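Packaging enzyme P4 (Pseudomonas phage phi13, PDB 4BLP) probably hydrolyses nucleoside triphosphates as a hexameric RecA-like helicase that drives RNA into the viral procapsid during genome packaging. Local coordinates at residues D[216-219]-D[220-224]; D[68-71]-D[72-75]; D[267-270]-D[271-275]. All coordinates share one frame; numbering follows the deposited sequence.

How the contacts relate
All three contacts are local, and each sits on a different element of the P4 chain. Contact 1, the short helix 216-221 and its exit, is the most buried and lies at the interface with a second subunit; contact 2 is the tip of the hairpin of strands 65-70 and 73-78; contact 3 runs along helix 266-274, nearer the surface, beside the mixed sheet and a third subunit. Contacts 1 and 2 meet where Ile222 CD1 packs 3.9 Å from Ile73 CD1, and both lean on helix 233-248, as does contact 3. Arginine-aromatic packing marks the first, aliphatic and CH-pi packing the second, asparagines over carbonyls the third.

Contact 1 of 3, residues D[216-219]-D[220-224]; sequences RNLV and FGITG
Arg216 and Phe220, one helical turn apart, make the main side-chain meeting here. The arginine side chain stands out across the helix axis, and the Phe220 ring leans back to meet it. Arg216 CG sits between the backbone N and the carbonyl carbon (chi1 74°) and the chain bends at chi3, which carries the guanidinium to the rim of the phenyl ring. Ring atom CE2 of Phe220 lies over one guanidinium face, 3.7 Å from Arg216 CZ, while NH2 reaches the ring at its edge, the two planes 70° apart. Over the ring itself lies Arg216 O, 3.2 Å from Phe220 CG. That oxygen also accepts the nearly straight helical bond from Phe220 N at 2.8 Å.

On another side of the helix, Leu218 and Ile222 run side by side, CD1 of Leu218 3.7 Å from CG1 of Ile222, and both face helix 233-248. Ile222 N still bonds to Leu218 O (3.0 Å), although Ile222 has already left helical angles. Past that point a water donates to Val219 O and to Ile222 O, 2.7 Å from each.

Further out, Gly175 O takes a bond from Arg216 NH1, and Thr240 and Ser276 of the second subunit accept from NH1 and NH2; Asn217 ND2 bonds to Leu124 O of that subunit. Glu176 of the same chain makes only a long, weak ion pair with Arg216 NE. The arginine's charge is therefore probably met mainly by neutral oxygens, a carbonyl and two hydroxyls, with the Phe220 ring edge against one guanidinium face.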
ATOM      1  N   ARG D 216     -18.671  14.790   8.266  1.00 10.43           N
ATOM      2  CA  ARG D 216     -17.375  14.367   8.817  1.00 10.74           C
ATOM      3  C   ARG D 216     -16.994  12.908   8.388  1.00 10.31           C
ATOM      4  O   ARG D 216     -15.824  12.670   8.103  1.00  9.78           O
ATOM      5  CB  ARG D 216     -17.289  14.590  10.322  1.00 16.25           C
ATOM      6  CG  ARG D 216     -18.047  13.669  11.203  1.00 25.96           C
ATOM      7  CD  ARG D 216     -18.104  14.331  12.588  1.00 26.60           C
ATOM      8  NE  ARG D 216     -16.813  14.433  13.272  1.00 31.12           N
ATOM      9  CZ  ARG D 216     -16.469  13.690  14.318  1.00 34.84           C
ATOM     10  NH1 ARG D 216     -17.311  12.783  14.803  1.00 23.15           N
ATOM     11  NH2 ARG D 216     -15.300  13.870  14.909  1.00 22.88           N
ATOM     12  N   ASN D 217     -17.959  11.945   8.307  1.00  8.91           N
ATOM     13  CA  ASN D 217     -17.568  10.585   7.886  1.00  9.60           C
ATOM     14  C   ASN D 217     -17.123  10.537   6.415  1.00 11.73           C
ATOM     15  O   ASN D 217     -16.346   9.653   6.061  1.00 11.80           O
ATOM     16  CB  ASN D 217     -18.705   9.600   8.126  1.00 10.47           C
ATOM     17  CG  ASN D 217     -18.511   8.882   9.430  1.00 25.97           C
ATOM     18  OD1 ASN D 217     -17.785   9.345  10.302  1.00 17.88           O
ATOM     19  ND2 ASN D 217     -19.077   7.694   9.547  1.00 22.33           N
ATOM     20  N   LEU D 218     -17.609  11.487   5.578  1.00  9.23           N
ATOM     21  CA  LEU D 218     -17.140  11.577   4.196  1.00 10.84           C
ATOM     22  C   LEU D 218     -15.693  12.074   4.198  1.00 12.33           C
ATOM     23  O   LEU D 218     -14.821  11.506   3.517  1.00 11.92           O
ATOM     24  CB  LEU D 218     -18.069  12.535   3.414  1.00 12.41           C
ATOM     25  CG  LEU D 218     -18.012  12.408   1.915  1.00 21.41           C
ATOM     26  CD1 LEU D 218     -18.717  11.086   1.455  1.00 20.51           C
ATOM     27  CD2 LEU D 218     -18.669  13.663   1.246  1.00 25.18           C
ATOM     28  N   VAL D 219     -15.409  13.118   4.998  1.00  9.56           N
ATOM     29  CA  VAL D 219     -14.024  13.610   5.115  1.00 10.87           C
ATOM     30  C   VAL D 219     -13.106  12.517   5.622  1.00 13.91           C
ATOM     31  O   VAL D 219     -12.003  12.319   5.102  1.00 13.47           O
ATOM     32  CB  VAL D 219     -13.945  14.853   6.044  1.00 14.05           C
ATOM     33  CG1 VAL D 219     -12.478  15.276   6.301  1.00 14.97           C
ATOM     34  CG2 VAL D 219     -14.760  16.000   5.477  1.00 13.37           C
ATOM     35  N   PHE D 220     -13.544  11.798   6.656  1.00 12.14           N
ATOM     36  CA  PHE D 220     -12.707  10.762   7.241  1.00 12.06           C
ATOM     37  C   PHE D 220     -12.566   9.519   6.356  1.00 15.47           C
ATOM     38  O   PHE D 220     -11.508   8.901   6.344  1.00 19.35           O
ATOM     39  CB  PHE D 220     -13.286  10.337   8.612  1.00 11.60           C
ATOM     40  CG  PHE D 220     -13.324  11.398   9.698  1.00 11.75           C
ATOM     41  CD1 PHE D 220     -12.570  12.562   9.594  1.00 12.89           C
ATOM     42  CD2 PHE D 220     -14.125  11.237  10.819  1.00 14.99           C
ATOM     43  CE1 PHE D 220     -12.610  13.533  10.605  1.00 15.02           C
ATOM     44  CE2 PHE D 220     -14.164  12.207  11.825  1.00 16.71           C
ATOM     45  CZ  PHE D 220     -13.378  13.317  11.731  1.00 14.70           C
ATOM     46  N   GLY D 221     -13.602   9.174   5.634  1.00 11.61           N
ATOM     47  CA  GLY D 221     -13.642   7.920   4.899  1.00 12.60           C
ATOM     48  C   GLY D 221     -13.260   7.917   3.440  1.00 17.52           C
ATOM     49  O   GLY D 221     -12.965   6.849   2.916  1.00 18.00           O
ATOM     50  N   ILE D 222     -13.304   9.074   2.762  1.00 12.63           N
ATOM     51  CA  ILE D 222     -12.968   9.181   1.338  1.00 13.41           C
ATOM     52  C   ILE D 222     -11.499   9.587   1.269  1.00 23.15           C
ATOM     53  O   ILE D 222     -11.182  10.779   1.332  1.00 24.65           O
ATOM     54  CB  ILE D 222     -13.892  10.170   0.568  1.00 15.60           C
ATOM     55  CG1 ILE D 222     -15.375   9.801   0.660  1.00 16.60           C
ATOM     56  CG2 ILE D 222     -13.477  10.286  -0.922  1.00 15.55           C
ATOM     57  CD1 ILE D 222     -15.751   8.318   0.291  1.00 23.19           C
ATOM     58  N   THR D 223     -10.631   8.583   1.112  1.00 22.74           N
ATOM     59  CA  THR D 223      -9.173   8.731   1.151  1.00 24.35           C
ATOM     60  C   THR D 223      -8.482   8.530  -0.196  1.00 28.80           C
ATOM     61  O   THR D 223      -9.104   8.196  -1.193  1.00 28.40           O
ATOM     62  CB  THR D 223      -8.612   7.680   2.139  1.00 37.20           C
ATOM     63  OG1 THR D 223      -9.084   6.375   1.727  1.00 39.13           O
ATOM     64  CG2 THR D 223      -8.995   7.981   3.573  1.00 36.71           C
ATOM     65  N   GLY D 224      -7.186   8.780  -0.215  1.00 25.31           N
ATOM     66  CA  GLY D 224      -6.394   8.585  -1.417  1.00 24.37           C
ATOM     67  C   GLY D 224      -5.402   9.694  -1.584  1.00 27.77           C
ATOM     68  O   GLY D 224      -5.163  10.469  -0.642  1.00 29.84           O
TER
HETATM   69  O   HOH W   1     -11.211  13.093   2.624  1.00 16.38           O

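Contact 2 of 3, residues D[68-71]-D[72-75]; sequences FAVG and SIPL
Phe68 and Leu75 face each other across the hairpin and are joined by a pair of backbone hydrogen bonds, Phe68 N to Leu75 O at 2.9 Å and Leu75 N to Phe68 O at 2.8 Å. A second pair links Val70 and Ile73 next to the turn, with Val70 N giving to Ile73 O in the carbonyl plane, whereas Ile73 N approaches Val70 O from well above its plane. Between them, Ala69 and Pro74 form a non-hydrogen-bonded pair; Ala69 CA instead makes a CA-H...O contact of 3.2 Å with Ile73 O.

The CH-pi contact lies on the face that carries Phe68, Val70, Ile73 and Leu75. Phe68 CG stands between its backbone N and carbonyl carbon (chi1 63°), which turns the ring back over the partner strand, and Leu75 CB sits 3.8 Å from the ring centroid, 17° off the normal.

Aliphatic packing continues along this face. Leu75 CD1 touches Phe68 CE2 at 3.6 Å and Val70 CG2 at 3.8 Å, one methyl meeting both, while Val70 CG2 also reaches Ile73 CB. Helices 193-205 and 233-248 both cover Phe68 and Val70, helix 193-205 covers Leu75, and Ile73 meets Ile222 of its own chain and Pro123 of a second subunit.

Gly71, with its positive phi of 60°, and Ser72 occupy the corners of a type II' turn, making this a tight two-residue antiparallel beta hairpin.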
ATOM      1  N   PHE D  68     -23.362   5.920  -9.558  1.00  8.00           N
ATOM      2  CA  PHE D  68     -22.321   6.919  -9.321  1.00  6.73           C
ATOM      3  C   PHE D  68     -21.374   6.368  -8.263  1.00  8.81           C
ATOM      4  O   PHE D  68     -21.501   5.205  -7.852  1.00  7.15           O
ATOM      5  CB  PHE D  68     -22.931   8.281  -8.919  1.00  9.64           C
ATOM      6  CG  PHE D  68     -23.724   8.325  -7.620  1.00  9.72           C
ATOM      7  CD1 PHE D  68     -25.014   7.794  -7.549  1.00 10.79           C
ATOM      8  CD2 PHE D  68     -23.214   8.974  -6.499  1.00  9.64           C
ATOM      9  CE1 PHE D  68     -25.774   7.897  -6.363  1.00 12.32           C
ATOM     10  CE2 PHE D  68     -23.975   9.089  -5.331  1.00 11.66           C
ATOM     11  CZ  PHE D  68     -25.233   8.517  -5.256  1.00 10.78           C
ATOM     12  N   ALA D  69     -20.401   7.180  -7.837  1.00  7.26           N
ATOM     13  CA  ALA D  69     -19.461   6.680  -6.849  1.00  8.12           C
ATOM     14  C   ALA D  69     -18.997   7.776  -5.945  1.00 11.37           C
ATOM     15  O   ALA D  69     -18.890   8.927  -6.382  1.00 10.56           O
ATOM     16  CB  ALA D  69     -18.239   6.060  -7.572  1.00  9.65           C
ATOM     17  N   VAL D  70     -18.654   7.414  -4.705  1.00  9.51           N
ATOM     18  CA  VAL D  70     -17.962   8.353  -3.793  1.00 10.70           C
ATOM     19  C   VAL D  70     -16.699   7.584  -3.361  1.00 13.32           C
ATOM     20  O   VAL D  70     -16.805   6.512  -2.746  1.00 12.02           O
ATOM     21  CB  VAL D  70     -18.840   8.881  -2.631  1.00 17.19           C
ATOM     22  CG1 VAL D  70     -19.979   9.786  -3.138  1.00 17.00           C
ATOM     23  CG2 VAL D  70     -19.359   7.794  -1.742  1.00 17.62           C
ATOM     24  N   GLY D  71     -15.518   8.065  -3.766  1.00 12.07           N
ATOM     25  CA  GLY D  71     -14.292   7.289  -3.559  1.00 12.07           C
ATOM     26  C   GLY D  71     -14.444   5.962  -4.299  1.00 13.29           C
ATOM     27  O   GLY D  71     -14.945   5.925  -5.441  1.00 13.64           O
ATOM     28  N   SER D  72     -14.131   4.868  -3.627  1.00 12.79           N
ATOM     29  CA  SER D  72     -14.241   3.537  -4.244  1.00 13.80           C
ATOM     30  C   SER D  72     -15.636   2.925  -3.970  1.00 13.94           C
ATOM     31  O   SER D  72     -15.869   1.762  -4.317  1.00 11.58           O
ATOM     32  CB  SER D  72     -13.147   2.626  -3.684  1.00 19.26           C
ATOM     33  OG  SER D  72     -13.348   2.456  -2.289  1.00 22.77           O
ATOM     34  N   ILE D  73     -16.545   3.703  -3.363  1.00  9.90           N
ATOM     35  CA  ILE D  73     -17.872   3.175  -3.001  1.00  7.75           C
ATOM     36  C   ILE D  73     -18.843   3.397  -4.151  1.00  9.25           C
ATOM     37  O   ILE D  73     -19.171   4.548  -4.434  1.00  8.05           O
ATOM     38  CB  ILE D  73     -18.418   3.880  -1.710  1.00 10.20           C
ATOM     39  CG1 ILE D  73     -17.456   3.734  -0.510  1.00 13.03           C
ATOM     40  CG2 ILE D  73     -19.852   3.361  -1.366  1.00 10.25           C
ATOM     41  CD1 ILE D  73     -17.624   4.887   0.525  1.00 13.84           C
ATOM     42  N   PRO D  74     -19.356   2.322  -4.774  1.00  8.48           N
ATOM     43  CA  PRO D  74     -20.378   2.514  -5.809  1.00  8.20           C
ATOM     44  C   PRO D  74     -21.727   2.752  -5.143  1.00  9.44           C
ATOM     45  O   PRO D  74     -22.038   2.139  -4.103  1.00  6.91           O
ATOM     46  CB  PRO D  74     -20.392   1.170  -6.552  1.00  9.13           C
ATOM     47  CG  PRO D  74     -20.005   0.146  -5.493  1.00 13.97           C
ATOM     48  CD  PRO D  74     -19.099   0.881  -4.498  1.00 10.79           C
ATOM     49  N   LEU D  75     -22.546   3.600  -5.753  1.00  7.85           N
ATOM     50  CA  LEU D  75     -23.880   3.895  -5.210  1.00  6.36           C
ATOM     51  C   LEU D  75     -24.864   3.975  -6.345  1.00  7.74           C
ATOM     52  O   LEU D  75     -24.508   4.319  -7.476  1.00  8.21           O
ATOM     53  CB  LEU D  75     -23.866   5.263  -4.507  1.00  6.65           C
ATOM     54  CG  LEU D  75     -23.037   5.357  -3.207  1.00  9.02           C
ATOM     55  CD1 LEU D  75     -22.911   6.807  -2.777  1.00 10.82           C
ATOM     56  CD2 LEU D  75     -23.672   4.509  -2.087  1.00 10.96           C
TER

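Contact 3 of 3, residues D[267-270]-D[271-275]; sequences SLVY and NNIAA
Helix 266-274 packs against the central mixed sheet of this P-loop NTPase, and along these residues it is held by regular i to i+4 backbone bonds. Asn271 N gives to Ser267 O, Asn272 N to Leu268 O, Ile273 N to Val269 O and Ala274 N to Tyr270 O, the last at 2.9 Å and the straightest, with 168° at the hydrogen.

The two asparagines repeat one arrangement a residue apart. Each has CG anti to its carbonyl carbon (chi1 -73° for Asn271, -69° for Asn272), a torsion that lays each amide back over the carbonyl four residues earlier. Asn271 CG comes 3.2 Å from Ser267 O, and Asn272 CG lies 3.3 Å from Leu268 O. The amide nitrogens do not bond to these oxygens: Asn271 ND2 is 3.4 Å from Ser267 O, but at a poor angle. Asn272 ND2 instead makes a weak hydrogen bond to Tyr236 OH on helix 233-248.

In the RecA-like core, strands 147-152 and 279-284 are neighbours in the sheet, and the helix sends Tyr270 and Ile273 onto both, with the Tyr270 side chain also touching the probable Walker A loop, which follows strand 147-152. Val269 and Ile273 cross on the buried side: CG1 of Val269 approaches CD1 of Ile273 at 4.1 Å, and Ile273 CG1 rests 3.4 Å from Val269 O. On the exposed side, Asn271 packs on Thr155 of a third subunit.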
ATOM      1  N   SER D 267      -6.960  28.187   2.380  1.00 18.58           N
ATOM      2  CA  SER D 267      -7.507  28.953   1.252  1.00 18.44           C
ATOM      3  C   SER D 267      -7.600  28.093  -0.009  1.00 21.07           C
ATOM      4  O   SER D 267      -8.624  28.153  -0.702  1.00 20.35           O
ATOM      5  CB  SER D 267      -6.653  30.193   0.971  1.00 24.07           C
ATOM      6  OG  SER D 267      -6.712  31.068   2.085  1.00 38.20           O
ATOM      7  N   LEU D 268      -6.551  27.294  -0.300  1.00 18.32           N
ATOM      8  CA  LEU D 268      -6.538  26.410  -1.455  1.00 20.19           C
ATOM      9  C   LEU D 268      -7.627  25.344  -1.328  1.00 19.38           C
ATOM     10  O   LEU D 268      -8.359  25.089  -2.286  1.00 17.79           O
ATOM     11  CB  LEU D 268      -5.160  25.717  -1.586  1.00 22.07           C
ATOM     12  CG  LEU D 268      -3.929  26.490  -2.014  1.00 32.15           C
ATOM     13  CD1 LEU D 268      -2.796  25.505  -2.275  1.00 32.66           C
ATOM     14  CD2 LEU D 268      -4.163  27.305  -3.282  1.00 40.28           C
ATOM     15  N   VAL D 269      -7.720  24.708  -0.148  1.00 13.81           N
ATOM     16  CA  VAL D 269      -8.735  23.663   0.062  1.00 11.59           C
ATOM     17  C   VAL D 269     -10.135  24.246  -0.089  1.00 12.33           C
ATOM     18  O   VAL D 269     -10.986  23.642  -0.755  1.00 12.39           O
ATOM     19  CB  VAL D 269      -8.513  22.955   1.436  1.00 14.84           C
ATOM     20  CG1 VAL D 269      -9.657  21.989   1.772  1.00 15.46           C
ATOM     21  CG2 VAL D 269      -7.181  22.192   1.402  1.00 15.54           C
ATOM     22  N   TYR D 270     -10.396  25.424   0.507  1.00 13.11           N
ATOM     23  CA  TYR D 270     -11.727  26.034   0.422  1.00 13.16           C
ATOM     24  C   TYR D 270     -12.045  26.387  -1.039  1.00 15.44           C
ATOM     25  O   TYR D 270     -13.167  26.167  -1.475  1.00 15.83           O
ATOM     26  CB  TYR D 270     -11.830  27.251   1.348  1.00 16.57           C
ATOM     27  CG  TYR D 270     -11.942  26.924   2.839  1.00 20.27           C
ATOM     28  CD1 TYR D 270     -11.797  25.621   3.306  1.00 23.40           C
ATOM     29  CD2 TYR D 270     -12.170  27.922   3.776  1.00 21.88           C
ATOM     30  CE1 TYR D 270     -11.866  25.325   4.673  1.00 26.43           C
ATOM     31  CE2 TYR D 270     -12.284  27.630   5.140  1.00 22.07           C
ATOM     32  CZ  TYR D 270     -12.114  26.335   5.586  1.00 29.44           C
ATOM     33  OH  TYR D 270     -12.191  26.048   6.932  1.00 29.31           O
ATOM     34  N   ASN D 271     -11.036  26.873  -1.821  1.00 14.00           N
ATOM     35  CA  ASN D 271     -11.256  27.135  -3.246  1.00 12.90           C
ATOM     36  C   ASN D 271     -11.617  25.845  -3.994  1.00 15.37           C
ATOM     37  O   ASN D 271     -12.494  25.852  -4.850  1.00 14.00           O
ATOM     38  CB  ASN D 271     -10.008  27.753  -3.892  1.00 14.96           C
ATOM     39  CG  ASN D 271      -9.763  29.176  -3.505  1.00 36.81           C
ATOM     40  OD1 ASN D 271     -10.661  29.873  -3.018  1.00 30.47           O
ATOM     41  ND2 ASN D 271      -8.537  29.649  -3.753  1.00 34.64           N
ATOM     42  N   ASN D 272     -10.929  24.733  -3.673  1.00 12.46           N
ATOM     43  CA  ASN D 272     -11.222  23.462  -4.347  1.00 10.24           C
ATOM     44  C   ASN D 272     -12.615  22.974  -4.000  1.00 14.87           C
ATOM     45  O   ASN D 272     -13.302  22.419  -4.854  1.00 14.35           O
ATOM     46  CB  ASN D 272     -10.157  22.412  -3.978  1.00 12.10           C
ATOM     47  CG  ASN D 272      -8.785  22.719  -4.556  1.00 26.60           C
ATOM     48  OD1 ASN D 272      -8.651  23.410  -5.550  1.00 28.75           O
ATOM     49  ND2 ASN D 272      -7.727  22.229  -3.953  1.00 18.54           N
ATOM     50  N   ILE D 273     -13.052  23.179  -2.741  1.00 13.00           N
ATOM     51  CA  ILE D 273     -14.412  22.791  -2.343  1.00 11.01           C
ATOM     52  C   ILE D 273     -15.435  23.646  -3.108  1.00 11.39           C
ATOM     53  O   ILE D 273     -16.397  23.109  -3.674  1.00 10.83           O
ATOM     54  CB  ILE D 273     -14.597  22.903  -0.796  1.00 13.72           C
ATOM     55  CG1 ILE D 273     -13.762  21.841  -0.095  1.00 15.01           C
ATOM     56  CG2 ILE D 273     -16.077  22.731  -0.425  1.00 13.25           C
ATOM     57  CD1 ILE D 273     -13.768  21.943   1.439  1.00 20.60           C
ATOM     58  N   ALA D 274     -15.228  24.985  -3.151  1.00 11.75           N
ATOM     59  CA  ALA D 274     -16.142  25.884  -3.876  1.00 12.63           C
ATOM     60  C   ALA D 274     -16.254  25.494  -5.362  1.00 14.97           C
ATOM     61  O   ALA D 274     -17.328  25.581  -5.933  1.00 13.00           O
ATOM     62  CB  ALA D 274     -15.659  27.326  -3.765  1.00 14.55           C
ATOM     63  N   ALA D 275     -15.140  25.015  -5.962  1.00 11.00           N
ATOM     64  CA  ALA D 275     -15.088  24.627  -7.360  1.00 10.93           C
ATOM     65  C   ALA D 275     -15.791  23.300  -7.601  1.00 13.54           C
ATOM     66  O   ALA D 275     -16.012  22.945  -8.760  1.00 14.55           O
ATOM     67  CB  ALA D 275     -13.631  24.517  -7.809  1.00 12.69           C
TER